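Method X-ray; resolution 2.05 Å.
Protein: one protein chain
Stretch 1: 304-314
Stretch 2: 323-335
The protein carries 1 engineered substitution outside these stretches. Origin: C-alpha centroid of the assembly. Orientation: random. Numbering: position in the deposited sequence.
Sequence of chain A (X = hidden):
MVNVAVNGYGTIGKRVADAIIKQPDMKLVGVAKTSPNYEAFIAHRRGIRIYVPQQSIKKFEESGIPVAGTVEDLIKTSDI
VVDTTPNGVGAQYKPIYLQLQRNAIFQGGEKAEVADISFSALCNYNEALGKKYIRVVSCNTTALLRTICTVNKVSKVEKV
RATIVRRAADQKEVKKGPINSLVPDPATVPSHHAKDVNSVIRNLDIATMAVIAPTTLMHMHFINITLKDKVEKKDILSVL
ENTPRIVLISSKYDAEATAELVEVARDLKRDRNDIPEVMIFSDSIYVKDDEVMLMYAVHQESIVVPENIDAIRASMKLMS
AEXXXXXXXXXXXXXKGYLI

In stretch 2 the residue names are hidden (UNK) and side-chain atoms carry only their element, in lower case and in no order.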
# COMPACT_ATOMS: atom_id res chain seq x y z
N VAL A 304 -9.76 13.56 3.74
CA VAL A 304 -9.85 14.79 4.51
C VAL A 304 -8.51 15.49 4.73
O VAL A 304 -8.51 16.59 5.32
CB VAL A 304 -10.60 14.68 5.84
CG1 VAL A 304 -12.05 14.26 5.61
CG2 VAL A 304 -9.95 13.79 6.87
N VAL A 305 -7.41 14.90 4.36
CA VAL A 305 -6.10 15.55 4.55
C VAL A 305 -5.99 16.92 3.94
O VAL A 305 -5.78 17.87 4.72
CB VAL A 305 -4.98 14.57 4.11
CG1 VAL A 305 -3.59 15.18 4.17
CG2 VAL A 305 -5.07 13.37 5.08
N PRO A 306 -6.21 17.15 2.65
CA PRO A 306 -6.18 18.46 2.05
C PRO A 306 -7.20 19.40 2.66
O PRO A 306 -6.88 20.60 2.90
CB PRO A 306 -6.33 18.25 0.56
CG PRO A 306 -7.02 16.92 0.46
CD PRO A 306 -6.58 16.11 1.65
N GLU A 307 -8.37 18.93 3.08
CA GLU A 307 -9.38 19.71 3.74
C GLU A 307 -8.89 20.29 5.06
O GLU A 307 -9.15 21.46 5.37
CB GLU A 307 -10.67 18.87 4.03
CG GLU A 307 -11.24 18.21 2.77
CD GLU A 307 -11.60 19.19 1.67
OE1 GLU A 307 -11.95 20.33 2.04
OE2 GLU A 307 -11.48 18.89 0.46
N ASN A 308 -8.12 19.52 5.82
CA ASN A 308 -7.60 20.02 7.09
C ASN A 308 -6.56 21.13 6.84
O ASN A 308 -6.50 22.11 7.61
CB ASN A 308 -6.99 18.89 7.92
CG ASN A 308 -7.97 18.16 8.82
OD1 ASN A 308 -8.21 18.57 9.95
ND2 ASN A 308 -8.54 17.07 8.31
N ILE A 309 -5.79 21.00 5.75
CA ILE A 309 -4.82 22.06 5.43
C ILE A 309 -5.53 23.36 5.08
O ILE A 309 -5.23 24.45 5.63
CB ILE A 309 -3.86 21.63 4.32
CG1 ILE A 309 -3.05 20.39 4.70
CG2 ILE A 309 -2.90 22.81 4.00
CD1 ILE A 309 -2.36 20.46 6.05
N ASP A 310 -6.58 23.32 4.26
CA ASP A 310 -7.34 24.54 3.95
C ASP A 310 -8.02 25.12 5.15
O ASP A 310 -8.13 26.37 5.30
CB ASP A 310 -8.33 24.27 2.82
CG ASP A 310 -7.65 23.93 1.52
OD1 ASP A 310 -6.59 24.56 1.25
OD2 ASP A 310 -8.14 23.07 0.76
N ALA A 311 -8.54 24.26 6.04
CA ALA A 311 -9.22 24.70 7.22
C ALA A 311 -8.26 25.55 8.08
O ALA A 311 -8.71 26.50 8.72
CB ALA A 311 -9.82 23.57 8.06
N ILE A 312 -7.00 25.12 8.17
CA ILE A 312 -6.02 25.91 8.92
C ILE A 312 -5.97 27.32 8.32
O ILE A 312 -6.09 28.31 9.00
CB ILE A 312 -4.62 25.28 8.87
CG1 ILE A 312 -4.58 24.03 9.77
CG2 ILE A 312 -3.56 26.28 9.31
CD1 ILE A 312 -3.48 23.03 9.46
N ARG A 313 -5.87 27.40 7.00
CA ARG A 313 -5.79 28.69 6.33
C ARG A 313 -7.03 29.52 6.53
O ARG A 313 -6.90 30.73 6.79
CB ARG A 313 -5.44 28.50 4.85
CG ARG A 313 -4.08 27.85 4.69
CD ARG A 313 -3.27 28.46 3.54
NE ARG A 313 -2.00 27.74 3.39
CZ ARG A 313 -1.85 26.61 2.72
NH1 ARG A 313 -2.88 26.01 2.09
NH2 ARG A 313 -0.62 26.09 2.69
N ALA A 314 -8.25 28.92 6.48
CA ALA A 314 -9.46 29.66 6.73
C ALA A 314 -9.52 30.24 8.15
O ALA A 314 -9.72 31.42 8.38
CB ALA A 314 -10.70 28.80 6.52
N UNK A 323 -6.35 30.78 -3.35
CA UNK A 323 -4.92 30.69 -3.05
C UNK A 323 -4.59 29.47 -2.20
O UNK A 323 -3.57 28.79 -2.44
c UNK A 323 -4.31 33.13 -3.26
c UNK A 323 -4.45 31.95 -2.30
o UNK A 323 -4.28 34.27 -2.78
o UNK A 323 -4.24 32.94 -4.48
N UNK A 324 -5.32 29.25 -1.12
CA UNK A 324 -5.09 28.12 -0.22
C UNK A 324 -5.23 26.79 -0.96
O UNK A 324 -4.30 25.99 -1.07
c UNK A 324 -6.06 28.10 0.95
o UNK A 324 -5.76 27.08 1.89
N UNK A 325 -6.34 26.65 -1.68
CA UNK A 325 -6.54 25.36 -2.39
C UNK A 325 -5.45 25.14 -3.42
O UNK A 325 -5.00 24.00 -3.61
s UNK A 325 -10.57 24.63 -2.68
c UNK A 325 -9.01 25.00 -1.83
c UNK A 325 -10.89 26.15 -3.54
c UNK A 325 -7.94 25.26 -2.92
N UNK A 326 -4.94 26.21 -4.06
CA UNK A 326 -3.87 25.99 -5.04
C UNK A 326 -2.61 25.47 -4.36
O UNK A 326 -2.00 24.52 -4.88
n UNK A 326 -4.90 30.59 -8.05
n UNK A 326 -3.12 29.16 -7.84
n UNK A 326 -3.40 30.90 -6.33
c UNK A 326 -3.80 30.22 -7.40
c UNK A 326 -3.64 27.21 -5.93
c UNK A 326 -2.29 27.22 -6.62
c UNK A 326 -1.94 28.57 -7.24
N UNK A 327 -2.23 25.99 -3.21
CA UNK A 327 -1.00 25.54 -2.53
C UNK A 327 -1.19 24.13 -1.97
O UNK A 327 -0.33 23.27 -2.09
c UNK A 327 0.52 25.99 -0.57
c UNK A 327 -0.07 27.82 -2.18
c UNK A 327 -0.12 29.05 -1.30
c UNK A 327 -0.57 26.53 -1.45
N UNK A 328 -2.34 23.93 -1.33
CA UNK A 328 -2.67 22.60 -0.80
C UNK A 328 -2.61 21.59 -1.94
O UNK A 328 -1.85 20.64 -1.83
o UNK A 328 -4.01 23.55 0.92
c UNK A 328 -4.04 22.61 -0.17
c UNK A 328 -4.42 21.21 0.38
N UNK A 329 -3.29 21.87 -3.05
CA UNK A 329 -3.31 21.00 -4.19
C UNK A 329 -1.96 20.70 -4.80
O UNK A 329 -1.63 19.52 -5.04
c UNK A 329 -4.29 21.50 -5.26
c UNK A 329 -5.73 21.31 -4.76
n UNK A 329 -6.64 21.97 -5.44
o UNK A 329 -5.99 20.65 -3.76
N UNK A 330 -1.18 21.75 -5.08
CA UNK A 330 0.11 21.55 -5.73
C UNK A 330 1.05 20.80 -4.81
O UNK A 330 1.74 19.88 -5.22
c UNK A 330 0.74 22.92 -6.10
c UNK A 330 3.25 22.40 -6.47
c UNK A 330 1.92 22.79 -7.05
o UNK A 330 3.53 22.62 -5.27
o UNK A 330 4.08 21.86 -7.26
N UNK A 331 1.14 21.24 -3.54
CA UNK A 331 2.09 20.63 -2.65
C UNK A 331 1.76 19.16 -2.33
O UNK A 331 2.67 18.44 -1.88
o UNK A 331 0.96 21.41 -0.63
c UNK A 331 2.20 21.40 -1.33
N UNK A 332 0.47 18.80 -2.35
CA UNK A 332 0.15 17.42 -1.90
C UNK A 332 -0.05 16.49 -3.07
O UNK A 332 -0.48 15.34 -2.88
c UNK A 332 0.21 17.73 1.12
c UNK A 332 -0.97 18.23 0.30
c UNK A 332 -1.10 17.45 -1.02
c UNK A 332 -2.24 18.08 1.11
N UNK A 333 0.14 17.03 -4.26
CA UNK A 333 -0.00 16.30 -5.50
C UNK A 333 -1.44 15.86 -5.77
O UNK A 333 -1.64 14.74 -6.24
N UNK A 334 -2.40 16.74 -5.53
CA UNK A 334 -3.81 16.43 -5.72
C UNK A 334 -4.12 16.44 -7.21
O UNK A 334 -3.56 17.22 -7.97
c UNK A 334 -6.19 17.22 -5.26
c UNK A 334 -4.47 17.40 -3.45
c UNK A 334 -4.70 17.43 -4.96
c UNK A 334 -4.48 16.02 -2.81
N UNK A 335 -4.94 15.50 -7.67
CA UNK A 335 -5.24 15.40 -9.10
C UNK A 335 -6.60 15.88 -9.52
O UNK A 335 -7.51 16.01 -8.73
c UNK A 335 -3.77 13.24 -9.16
c UNK A 335 -3.86 11.71 -9.36
c UNK A 335 -2.68 13.83 -10.06
c UNK A 335 -5.12 13.89 -9.46

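Position 323 carries two carbons, the second bearing two oxygens, and reaches nothing on stretch 1: it is Asp-323, whose carboxylate is free to serve its own helix. Position 324 has one carbon and one oxygen. The oxygen lies 2.7 Å from OD1 of Asp-310 and 3.1 Å from NH1 of Arg-313, so this is Ser-324; its OG donates to the aspartate and accepts from the arginine, and so short a side chain suits a point where the CA atoms of Asp-310 and Ser-324 are 5.9 Å apart.

At 325 an unbranched chain runs two carbons, sulfur, carbon. Its CB points away from stretch 1, yet the second carbon comes 3.3 Å from OD2 of Asp-310. This is Met-325, whose flexible chain can lie alongside the aspartate all the same. Position 326 has three carbons, a nitrogen, and a carbon with two more nitrogens, the signature of Arg-326. It points away into an exposed setting, and its NH1 forms a salt bridge with Asp-323 OD1 at 2.9 Å, one turn back along the helix.

Position 327 has four carbons forked at the first, one arm two carbons long; the one-carbon arm lies 3.5 Å from NH2 of Arg-313. It is Ile-327, pointing toward stretch 1 and covering part of the arginine. At 328 one carbon carries an oxygen, 2.9 Å from NH1 of Arg-313 and 2.8 Å from OD1 of Asp-310, and a carbon 3.5 Å from CB of Pro-306. This is Thr-328, whose two branches suit a mixed pocket; OG1 accepts a hydrogen bond from NH1 of Arg-313.

Position 329, two carbons with an oxygen and a nitrogen on the second, makes no contact with stretch 1; Asn-329 suits this partly exposed flank. Position 330, three carbons ending in two oxygens, is out of reach: Glu-330, its charge at home in an exposed position. Position 331, one carbon and one oxygen, also touches nothing there. It is Ser-331, short enough for OG to bond back to Ile-327 O at 2.7 Å.

Position 332 has four carbons forked at the second; one terminal carbon lies 4.1 Å from CB of Pro-306 and 4.3 Å from CG1 of Ile-309. Leu-332 suits this apolar surface. Position 333 has no side-chain atoms; Gly-333 suits the positive phi (67°) of a Schellman motif. Position 334 has four carbons forked at the first, the longer arm ending 4.2 Å from CG of Pro-306: Ile-334, apolar against the proline ring. Position 335, four carbons forked at the second, is beyond reach: Leu-335, with no role in this contact.

The helices run roughly antiparallel, at 143°, with axes 9.4 Å apart at their closest. Thr-328 fits as a knob among Pro-306, Ile-309, Asp-310 and Arg-313. Toward Ser-324 the contact is polar, with Asp-310 and Arg-313 sharing the hydroxyls; toward Leu-332 and Ile-334 it becomes apolar packing around Pro-306.

Stretch 2, residues 323-335: DSMRITNESLGIL
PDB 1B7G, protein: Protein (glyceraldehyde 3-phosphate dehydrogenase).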